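Local atomic coordinates of GRMZM2G135359 pseudokinase (Zea mays, PDB entry 6CPY), a protein that is a receptor-like pseudokinase of uncertain role, whose kinase-fold domain, the part described here, may bind ATP but probably lacks ordinary kinase activity. Residues A169-D174 and V188-F193. Numbering follows the deposited sequence.
Sequences ALRNFD and VSDLEF
Arg171 NH1 is held by two oxygens, the carboxylate OD1 of Asp190 at 2.7 Å and the backbone O of Ala168. The Asp190 bond is a salt bridge with an N-H...O angle of 154°; it reaches OD1 from the syn side but tilted out of the carboxylate plane, which stands 68° from the guanidinium plane. The adjacent nitrogen, Arg171 NH2, donates to Glu192 O at 2.9 Å, lying above that carbonyl's plane, and Lys91 NZ bonds the same oxygen. Asn172 ND2 sits 3.5 Å above the centre of one guanidinium face. With CG anti to the backbone N (chi1 178°), the Asp190 carboxylate carbon lies 3.5 Å from Arg171 NH1; separately, OD2 accepts from Trp194 NE1. Farther along, Val188 CG1 meets Leu170 CD2 at 3.9 Å, against helix 144-164. An alanine in place of Arg171 would probably leave Asp190 OD1 without its cationic mate and Glu192 O with one donor fewer. The segments correspond to the HRD and DFG motifs of kinases, with Asn172 replacing the HRD aspartate and Glu192 the DFG glycine, consistent with a pseudokinase; salt bridge and Glu192 O bond probably tie them together, one by charge, one through a neutral carbonyl.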
loop_
_atom_site.group_PDB
_atom_site.type_symbol
_atom_site.label_atom_id
_atom_site.label_comp_id
_atom_site.label_asym_id
_atom_site.label_seq_id
_atom_site.Cartn_x
_atom_site.Cartn_y
_atom_site.Cartn_z
ATOM N N ALA A 169 5.975 -6.990 -0.858
ATOM C CA ALA A 169 5.116 -6.027 -0.173
ATOM C C ALA A 169 4.080 -5.350 -1.089
ATOM O O ALA A 169 3.137 -4.732 -0.608
ATOM C CB ALA A 169 5.977 -4.974 0.508
ATOM N N LEU A 170 4.259 -5.462 -2.402
ATOM C CA LEU A 170 3.381 -4.796 -3.355
ATOM C C LEU A 170 2.529 -5.799 -4.128
ATOM O O LEU A 170 1.914 -5.445 -5.142
ATOM C CB LEU A 170 4.221 -3.978 -4.332
ATOM C CG LEU A 170 5.188 -2.959 -3.727
ATOM C CD1 LEU A 170 6.116 -2.410 -4.806
ATOM C CD2 LEU A 170 4.412 -1.842 -3.051
ATOM N N ARG A 171 2.470 -7.042 -3.649
ATOM C CA ARG A 171 1.772 -8.101 -4.377
ATOM C C ARG A 171 0.269 -7.852 -4.506
ATOM O O ARG A 171 -0.364 -8.391 -5.422
ATOM C CB ARG A 171 2.029 -9.473 -3.729
ATOM C CG ARG A 171 1.245 -9.693 -2.452
ATOM C CD ARG A 171 1.832 -10.786 -1.575
ATOM N NE ARG A 171 1.035 -10.919 -0.359
ATOM C CZ ARG A 171 1.073 -10.078 0.676
ATOM N NH1 ARG A 171 1.889 -9.025 0.680
ATOM N NH2 ARG A 171 0.285 -10.291 1.722
ATOM N N ASN A 172 -0.295 -7.056 -3.594
ATOM C CA ASN A 172 -1.726 -6.702 -3.614
ATOM C C ASN A 172 -1.995 -5.237 -4.004
ATOM O O ASN A 172 -3.095 -4.727 -3.801
ATOM C CB ASN A 172 -2.341 -6.975 -2.236
ATOM C CG ASN A 172 -2.326 -8.448 -1.883
ATOM O OD1 ASN A 172 -2.549 -9.293 -2.748
ATOM N ND2 ASN A 172 -2.045 -8.764 -0.620
ATOM N N PHE A 173 -1.003 -4.576 -4.579
ATOM C CA PHE A 173 -1.087 -3.143 -4.836
ATOM C C PHE A 173 -2.259 -2.710 -5.740
ATOM O O PHE A 173 -2.372 -3.145 -6.891
ATOM C CB PHE A 173 0.236 -2.663 -5.418
ATOM C CG PHE A 173 0.207 -1.241 -5.862
ATOM C CD1 PHE A 173 0.149 -0.215 -4.935
ATOM C CD2 PHE A 173 0.212 -0.931 -7.212
ATOM C CE1 PHE A 173 0.106 1.101 -5.344
ATOM C CE2 PHE A 173 0.175 0.382 -7.628
ATOM C CZ PHE A 173 0.113 1.397 -6.693
ATOM N N ASP A 174 -3.134 -1.864 -5.198
ATOM C CA ASP A 174 -4.186 -1.199 -5.973
ATOM C C ASP A 174 -4.745 -0.040 -5.144
ATOM O O ASP A 174 -4.190 0.287 -4.089
ATOM C CB ASP A 174 -5.286 -2.174 -6.443
ATOM C CG ASP A 174 -6.019 -2.856 -5.311
ATOM O OD1 ASP A 174 -6.223 -2.254 -4.232
ATOM O OD2 ASP A 174 -6.424 -4.021 -5.526
ATOM N N VAL A 188 1.314 3.738 0.767
ATOM C CA VAL A 188 1.111 2.414 0.203
ATOM C C VAL A 188 1.231 1.415 1.355
ATOM O O VAL A 188 2.096 1.571 2.215
ATOM C CB VAL A 188 2.149 2.072 -0.873
ATOM C CG1 VAL A 188 1.910 0.676 -1.433
ATOM C CG2 VAL A 188 2.120 3.119 -1.988
ATOM N N SER A 189 0.363 0.412 1.370
ATOM C CA SER A 189 0.328 -0.529 2.501
ATOM C C SER A 189 0.557 -1.969 2.097
ATOM O O SER A 189 0.390 -2.353 0.931
ATOM C CB SER A 189 -0.993 -0.426 3.242
ATOM O OG SER A 189 -2.053 -0.961 2.483
ATOM N N ASP A 190 0.929 -2.771 3.088
ATOM C CA ASP A 190 0.979 -4.205 2.941
ATOM C C ASP A 190 0.471 -4.826 4.246
ATOM O O ASP A 190 1.261 -5.181 5.130
ATOM C CB ASP A 190 2.393 -4.653 2.647
ATOM C CG ASP A 190 2.520 -6.169 2.528
ATOM O OD1 ASP A 190 1.511 -6.880 2.342
ATOM O OD2 ASP A 190 3.651 -6.648 2.634
ATOM N N LEU A 191 -0.843 -4.948 4.337
ATOM C CA LEU A 191 -1.519 -5.368 5.566
ATOM C C LEU A 191 -1.827 -6.866 5.621
ATOM O O LEU A 191 -2.026 -7.424 6.705
ATOM C CB LEU A 191 -2.798 -4.559 5.731
ATOM C CG LEU A 191 -2.561 -3.050 5.848
ATOM C CD1 LEU A 191 -3.869 -2.298 5.777
ATOM C CD2 LEU A 191 -1.815 -2.699 7.128
ATOM N N GLU A 192 -1.870 -7.508 4.460
ATOM C CA GLU A 192 -2.240 -8.911 4.368
ATOM C C GLU A 192 -1.090 -9.769 4.840
ATOM O O GLU A 192 0.061 -9.510 4.509
ATOM C CB GLU A 192 -2.585 -9.273 2.918
ATOM C CG GLU A 192 -3.842 -8.602 2.389
ATOM C CD GLU A 192 -5.059 -9.510 2.393
ATOM O OE1 GLU A 192 -5.256 -10.265 3.373
ATOM O OE2 GLU A 192 -5.837 -9.455 1.414
ATOM N N PHE A 193 -1.397 -10.800 5.610
ATOM C CA PHE A 193 -0.367 -11.728 6.044
ATOM C C PHE A 193 0.110 -12.506 4.815
ATOM O O PHE A 193 -0.702 -12.877 3.959
ATOM C CB PHE A 193 -0.897 -12.656 7.137
ATOM C CG PHE A 193 -1.079 -11.970 8.466
ATOM C CD1 PHE A 193 -2.126 -11.082 8.674
ATOM C CD2 PHE A 193 -0.204 -12.213 9.514
ATOM C CE1 PHE A 193 -2.287 -10.442 9.897
ATOM C CE2 PHE A 193 -0.365 -11.576 10.739
ATOM C CZ PHE A 193 -1.401 -10.685 10.927
#